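Local coordinates for geranyltranstransferase (Campylobacter jejuni, PDB 3NPK), which probably condenses geranyl diphosphate with isopentenyl diphosphate into farnesyl diphosphate, releasing pyrophosphate, in isoprenoid biosynthesis, at residues A68-L82 with A106-V120. Numbering follows the deposited sequence.
Sequences ALEFIHTYSLIHDDL and AILVGDALNTEAFLV. With PPV (pyrophosphate), chain C.
The carbonyl oxygen of I107 is gripped twice: by D111 N of its own helix, and by H79 NE2, 2.8 Å from I107 O in a nearly straight bond (167°) that meets a lone pair within the carbonyl plane. Histidine suits this place because its other nitrogen, ND1, is hydrogen-bonded to D111 OD2 of the second subunit, and the two anchors fix the ring's rotation. The imidazole fits as a knob among A106, I107, G110 and D111, where glycine at 110 leaves room for NE2, 3.5 Å from G110 CA.

One turn back, the Y75 ring lies flat on N114, its plane 8° from the amide, with N114 CB 3.7 Å from the ring centroid in a CH-pi contact. CG anti to the backbone N (chi1 -174°) carries the N114 amide over that same face of the ring; its OD1 is hydrogen-bonded to T115 OG1 of the second subunit.

Beyond, L113 wedges among F71, T74, Y75 and I78, while F71 lays a face against L113 CD2 and brings CE2 to 3.7 Å from V120 CG2. Small A68 and A117 let the helices draw close, A68 CB standing 3.4 Å from A117 O.

These antiparallel helices belong to the largely helical polyprenyl synthetase fold. H73 of helix 59-80 lines the pyrophosphate pocket, helix 27-37 packs on F71 and T74, helix 128-142 meets I72 and F118, and the second subunit packs against both helices, its F118 stacked on F118 of this chain.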
loop_
_atom_site.group_PDB
_atom_site.type_symbol
_atom_site.label_atom_id
_atom_site.label_comp_id
_atom_site.label_asym_id
_atom_site.label_seq_id
_atom_site.Cartn_x
_atom_site.Cartn_y
_atom_site.Cartn_z
ATOM N N ALA A 68 -4.537 -2.015 -11.028
ATOM C CA ALA A 68 -3.670 -1.687 -9.898
ATOM C C ALA A 68 -3.251 -0.209 -9.925
ATOM O O ALA A 68 -3.252 0.465 -8.878
ATOM C CB ALA A 68 -2.445 -2.584 -9.904
ATOM N N LEU A 69 -2.888 0.291 -11.110
ATOM C CA LEU A 69 -2.526 1.700 -11.276
ATOM C C LEU A 69 -3.655 2.621 -10.859
ATOM O O LEU A 69 -3.424 3.606 -10.145
ATOM C CB LEU A 69 -2.158 2.008 -12.723
ATOM C CG LEU A 69 -0.732 1.741 -13.155
ATOM C CD1 LEU A 69 -0.688 1.784 -14.686
ATOM C CD2 LEU A 69 0.218 2.756 -12.531
ATOM N N GLU A 70 -4.873 2.299 -11.293
ATOM C CA GLU A 70 -6.010 3.147 -10.959
ATOM C C GLU A 70 -6.415 3.019 -9.480
ATOM O O GLU A 70 -6.924 3.986 -8.898
ATOM C CB GLU A 70 -7.179 2.893 -11.917
ATOM C CG GLU A 70 -6.818 3.300 -13.336
ATOM C CD GLU A 70 -6.635 4.820 -13.539
ATOM O OE1 GLU A 70 -7.272 5.643 -12.832
ATOM O OE2 GLU A 70 -5.855 5.192 -14.437
ATOM N N PHE A 71 -6.158 1.862 -8.867
ATOM C CA PHE A 71 -6.385 1.730 -7.419
ATOM C C PHE A 71 -5.443 2.671 -6.671
ATOM O O PHE A 71 -5.861 3.350 -5.730
ATOM C CB PHE A 71 -6.158 0.294 -6.923
ATOM C CG PHE A 71 -7.302 -0.671 -7.207
ATOM C CD1 PHE A 71 -8.410 -0.308 -7.959
ATOM C CD2 PHE A 71 -7.230 -1.962 -6.727
ATOM C CE1 PHE A 71 -9.439 -1.226 -8.206
ATOM C CE2 PHE A 71 -8.237 -2.889 -6.968
ATOM C CZ PHE A 71 -9.346 -2.516 -7.712
ATOM N N ILE A 72 -4.168 2.684 -7.055
ATOM C CA ILE A 72 -3.208 3.578 -6.415
ATOM C C ILE A 72 -3.636 5.006 -6.630
ATOM O O ILE A 72 -3.642 5.805 -5.700
ATOM C CB ILE A 72 -1.792 3.412 -7.014
ATOM C CG1 ILE A 72 -1.196 2.079 -6.554
ATOM C CG2 ILE A 72 -0.882 4.638 -6.677
ATOM C CD1 ILE A 72 -0.924 2.016 -5.062
ATOM N N HIS A 73 -3.968 5.344 -7.866
ATOM C CA HIS A 73 -4.324 6.720 -8.162
ATOM C C HIS A 73 -5.554 7.152 -7.354
ATOM O O HIS A 73 -5.581 8.240 -6.763
ATOM C CB HIS A 73 -4.524 6.886 -9.663
ATOM C CG HIS A 73 -4.871 8.279 -10.057
ATOM N ND1 HIS A 73 -6.029 8.605 -10.727
ATOM C CD2 HIS A 73 -4.217 9.442 -9.838
ATOM C CE1 HIS A 73 -6.058 9.911 -10.933
ATOM N NE2 HIS A 73 -4.978 10.443 -10.387
ATOM N N THR A 74 -6.580 6.307 -7.337
ATOM C CA THR A 74 -7.788 6.638 -6.583
ATOM C C THR A 74 -7.517 6.762 -5.084
ATOM O O THR A 74 -8.031 7.696 -4.438
ATOM C CB THR A 74 -8.911 5.628 -6.881
ATOM O OG1 THR A 74 -9.328 5.795 -8.238
ATOM C CG2 THR A 74 -10.125 5.837 -5.964
ATOM N N TYR A 75 -6.721 5.849 -4.518
ATOM C CA TYR A 75 -6.406 5.968 -3.083
ATOM C C TYR A 75 -5.748 7.328 -2.813
ATOM O O TYR A 75 -6.071 8.016 -1.835
ATOM C CB TYR A 75 -5.562 4.784 -2.554
ATOM C CG TYR A 75 -4.171 5.154 -2.046
ATOM C CD1 TYR A 75 -3.999 5.858 -0.854
ATOM C CD2 TYR A 75 -3.030 4.773 -2.752
ATOM C CE1 TYR A 75 -2.745 6.205 -0.400
ATOM C CE2 TYR A 75 -1.761 5.100 -2.290
ATOM C CZ TYR A 75 -1.627 5.824 -1.126
ATOM O OH TYR A 75 -0.386 6.185 -0.653
ATOM N N SER A 76 -4.870 7.755 -3.715
ATOM C CA SER A 76 -4.138 8.993 -3.484
ATOM C C SER A 76 -5.078 10.187 -3.496
ATOM O O SER A 76 -4.897 11.131 -2.722
ATOM C CB SER A 76 -2.993 9.159 -4.502
ATOM O OG SER A 76 -3.442 9.610 -5.768
ATOM N N LEU A 77 -6.089 10.148 -4.362
ATOM C CA LEU A 77 -7.057 11.234 -4.420
ATOM C C LEU A 77 -7.873 11.308 -3.135
ATOM O O LEU A 77 -8.130 12.396 -2.625
ATOM C CB LEU A 77 -8.001 11.070 -5.606
ATOM C CG LEU A 77 -7.341 11.029 -6.986
ATOM C CD1 LEU A 77 -8.391 10.969 -8.071
ATOM C CD2 LEU A 77 -6.392 12.214 -7.216
ATOM N N ILE A 78 -8.290 10.146 -2.634
ATOM C CA ILE A 78 -9.094 10.077 -1.422
ATOM C C ILE A 78 -8.306 10.641 -0.239
ATOM O O ILE A 78 -8.821 11.474 0.534
ATOM C CB ILE A 78 -9.551 8.626 -1.140
ATOM C CG1 ILE A 78 -10.550 8.161 -2.208
ATOM C CG2 ILE A 78 -10.150 8.499 0.270
ATOM C CD1 ILE A 78 -10.794 6.639 -2.240
ATOM N N HIS A 79 -7.039 10.232 -0.100
ATOM C CA HIS A 79 -6.231 10.803 0.984
ATOM C C HIS A 79 -5.936 12.287 0.784
ATOM O O HIS A 79 -6.014 13.066 1.741
ATOM C CB HIS A 79 -4.957 9.995 1.242
ATOM C CG HIS A 79 -5.206 8.725 1.996
ATOM N ND1 HIS A 79 -4.188 7.947 2.511
ATOM C CD2 HIS A 79 -6.366 8.116 2.363
ATOM C CE1 HIS A 79 -4.709 6.904 3.137
ATOM N NE2 HIS A 79 -6.029 6.981 3.058
ATOM N N ASP A 80 -5.616 12.691 -0.447
ATOM C CA ASP A 80 -5.290 14.096 -0.700
ATOM C C ASP A 80 -6.489 15.010 -0.419
ATOM O O ASP A 80 -6.311 16.164 -0.024
ATOM C CB ASP A 80 -4.841 14.296 -2.136
ATOM C CG ASP A 80 -3.499 13.636 -2.438
ATOM O OD1 ASP A 80 -2.868 13.039 -1.526
ATOM O OD2 ASP A 80 -3.088 13.704 -3.607
ATOM N N ASP A 81 -7.702 14.476 -0.584
ATOM C CA ASP A 81 -8.921 15.267 -0.381
ATOM C C ASP A 81 -9.281 15.444 1.101
ATOM O O ASP A 81 -10.147 16.264 1.430
ATOM C CB ASP A 81 -10.109 14.628 -1.125
ATOM C CG ASP A 81 -10.056 14.859 -2.626
ATOM O OD1 ASP A 81 -9.296 15.751 -3.062
ATOM O OD2 ASP A 81 -10.768 14.147 -3.374
ATOM N N LEU A 82 -8.609 14.707 1.991
ATOM C CA LEU A 82 -8.928 14.745 3.426
ATOM C C LEU A 82 -8.807 16.154 3.998
ATOM O O LEU A 82 -8.027 16.967 3.513
ATOM C CB LEU A 82 -8.010 13.819 4.216
ATOM C CG LEU A 82 -8.298 12.322 4.092
ATOM C CD1 LEU A 82 -7.144 11.528 4.707
ATOM C CD2 LEU A 82 -9.624 11.959 4.761
ATOM N N ALA A 106 -12.833 7.331 4.919
ATOM C CA ALA A 106 -11.980 7.830 3.838
ATOM C C ALA A 106 -10.535 7.348 4.039
ATOM O O ALA A 106 -9.871 6.875 3.089
ATOM C CB ALA A 106 -12.040 9.357 3.768
ATOM N N ILE A 107 -10.032 7.471 5.268
ATOM C CA ILE A 107 -8.658 7.028 5.527
ATOM C C ILE A 107 -8.518 5.536 5.212
ATOM O O ILE A 107 -7.612 5.117 4.469
ATOM C CB ILE A 107 -8.243 7.276 6.980
ATOM C CG1 ILE A 107 -8.148 8.776 7.253
ATOM C CG2 ILE A 107 -6.889 6.590 7.267
ATOM C CD1 ILE A 107 -8.242 9.126 8.729
ATOM N N LEU A 108 -9.423 4.729 5.760
ATOM C CA LEU A 108 -9.319 3.270 5.604
ATOM C C LEU A 108 -9.593 2.768 4.182
ATOM O O LEU A 108 -8.976 1.793 3.750
ATOM C CB LEU A 108 -10.242 2.556 6.591
ATOM C CG LEU A 108 -9.893 2.781 8.068
ATOM C CD1 LEU A 108 -10.933 2.092 8.973
ATOM C CD2 LEU A 108 -8.455 2.303 8.363
ATOM N N VAL A 109 -10.522 3.402 3.466
ATOM C CA VAL A 109 -10.727 3.033 2.071
ATOM C C VAL A 109 -9.442 3.306 1.275
ATOM O O VAL A 109 -9.019 2.470 0.474
ATOM C CB VAL A 109 -11.933 3.759 1.422
ATOM C CG1 VAL A 109 -11.854 3.646 -0.113
ATOM C CG2 VAL A 109 -13.266 3.184 1.930
ATOM N N GLY A 110 -8.815 4.463 1.487
ATOM C CA GLY A 110 -7.556 4.728 0.810
ATOM C C GLY A 110 -6.503 3.679 1.167
ATOM O O GLY A 110 -5.792 3.178 0.293
ATOM N N ASP A 111 -6.404 3.344 2.453
ATOM C CA ASP A 111 -5.441 2.331 2.907
ATOM C C ASP A 111 -5.718 1.006 2.198
ATOM O O ASP A 111 -4.790 0.343 1.706
ATOM C CB ASP A 111 -5.512 2.122 4.421
ATOM C CG ASP A 111 -4.953 3.303 5.205
ATOM O OD1 ASP A 111 -4.321 4.191 4.603
ATOM O OD2 ASP A 111 -5.156 3.348 6.425
ATOM N N ALA A 112 -6.995 0.619 2.152
ATOM C CA ALA A 112 -7.396 -0.611 1.466
ATOM C C ALA A 112 -6.979 -0.620 0.003
ATOM O O ALA A 112 -6.488 -1.628 -0.495
ATOM C CB ALA A 112 -8.898 -0.839 1.602
ATOM N N LEU A 113 -7.200 0.489 -0.702
ATOM C CA LEU A 113 -6.917 0.526 -2.137
ATOM C C LEU A 113 -5.407 0.493 -2.412
ATOM O O LEU A 113 -4.976 -0.083 -3.407
ATOM C CB LEU A 113 -7.581 1.741 -2.808
ATOM C CG LEU A 113 -9.115 1.659 -2.911
ATOM C CD1 LEU A 113 -9.674 2.955 -3.538
ATOM C CD2 LEU A 113 -9.584 0.415 -3.685
ATOM N N ASN A 114 -4.621 1.142 -1.552
ATOM C CA ASN A 114 -3.161 1.109 -1.649
ATOM C C ASN A 114 -2.720 -0.358 -1.599
ATOM O O ASN A 114 -2.055 -0.863 -2.507
ATOM C CB ASN A 114 -2.600 1.928 -0.473
ATOM C CG ASN A 114 -1.085 2.118 -0.511
ATOM O OD1 ASN A 114 -0.381 1.576 -1.374
ATOM N ND2 ASN A 114 -0.579 2.932 0.428
ATOM N N THR A 115 -3.123 -1.066 -0.548
ATOM C CA THR A 115 -2.729 -2.476 -0.407
ATOM C C THR A 115 -3.328 -3.345 -1.508
ATOM O O THR A 115 -2.668 -4.257 -2.026
ATOM C CB THR A 115 -3.143 -2.999 0.972
ATOM O OG1 THR A 115 -2.559 -2.152 1.966
ATOM C CG2 THR A 115 -2.675 -4.435 1.201
ATOM N N GLU A 116 -4.564 -3.057 -1.888
ATOM C CA GLU A 116 -5.245 -3.908 -2.868
ATOM C C GLU A 116 -4.595 -3.828 -4.251
ATOM O O GLU A 116 -4.673 -4.780 -5.035
ATOM C CB GLU A 116 -6.725 -3.548 -2.960
ATOM C CG GLU A 116 -7.593 -4.631 -3.583
ATOM C CD GLU A 116 -7.825 -5.851 -2.691
ATOM O OE1 GLU A 116 -7.299 -5.919 -1.557
ATOM O OE2 GLU A 116 -8.549 -6.762 -3.144
ATOM N N ALA A 117 -3.944 -2.709 -4.548
ATOM C CA ALA A 117 -3.254 -2.586 -5.827
ATOM C C ALA A 117 -2.232 -3.719 -5.944
ATOM O O ALA A 117 -2.065 -4.326 -7.013
ATOM C CB ALA A 117 -2.556 -1.234 -5.942
ATOM N N PHE A 118 -1.553 -3.998 -4.835
ATOM C CA PHE A 118 -0.554 -5.057 -4.835
ATOM C C PHE A 118 -1.151 -6.457 -4.850
ATOM O O PHE A 118 -0.578 -7.365 -5.462
ATOM C CB PHE A 118 0.470 -4.822 -3.729
ATOM C CG PHE A 118 1.196 -3.546 -3.930
ATOM C CD1 PHE A 118 2.157 -3.463 -4.914
ATOM C CD2 PHE A 118 0.818 -2.379 -3.264
ATOM C CE1 PHE A 118 2.801 -2.261 -5.174
ATOM C CE2 PHE A 118 1.443 -1.175 -3.531
ATOM C CZ PHE A 118 2.427 -1.110 -4.495
ATOM N N LEU A 119 -2.290 -6.641 -4.187
ATOM C CA LEU A 119 -2.992 -7.918 -4.286
ATOM C C LEU A 119 -3.394 -8.195 -5.736
ATOM O O LEU A 119 -3.158 -9.282 -6.260
ATOM C CB LEU A 119 -4.225 -7.951 -3.374
ATOM C CG LEU A 119 -4.929 -9.307 -3.265
ATOM C CD1 LEU A 119 -3.976 -10.384 -2.726
ATOM C CD2 LEU A 119 -6.140 -9.185 -2.358
ATOM N N VAL A 120 -3.992 -7.203 -6.384
ATOM C CA VAL A 120 -4.437 -7.364 -7.767
ATOM C C VAL A 120 -3.247 -7.623 -8.686
ATOM O O VAL A 120 -3.287 -8.512 -9.545
ATOM C CB VAL A 120 -5.246 -6.136 -8.244
ATOM C CG1 VAL A 120 -5.394 -6.142 -9.770
ATOM C CG2 VAL A 120 -6.597 -6.116 -7.549
HETATM O O11 PPV C . -5.915 13.992 -11.372
HETATM P P1 PPV C . -6.622 13.415 -12.747
HETATM O O21 PPV C . -6.827 14.607 -13.862
HETATM O O31 PPV C . -5.791 12.370 -13.346
HETATM O OPP PPV C . -8.118 12.928 -12.282
HETATM P P2 PPV C . -8.980 11.621 -12.768
HETATM O O12 PPV C . -10.400 11.837 -11.958
HETATM O O22 PPV C . -8.316 10.251 -12.198
HETATM O O32 PPV C . -9.200 11.607 -14.224
#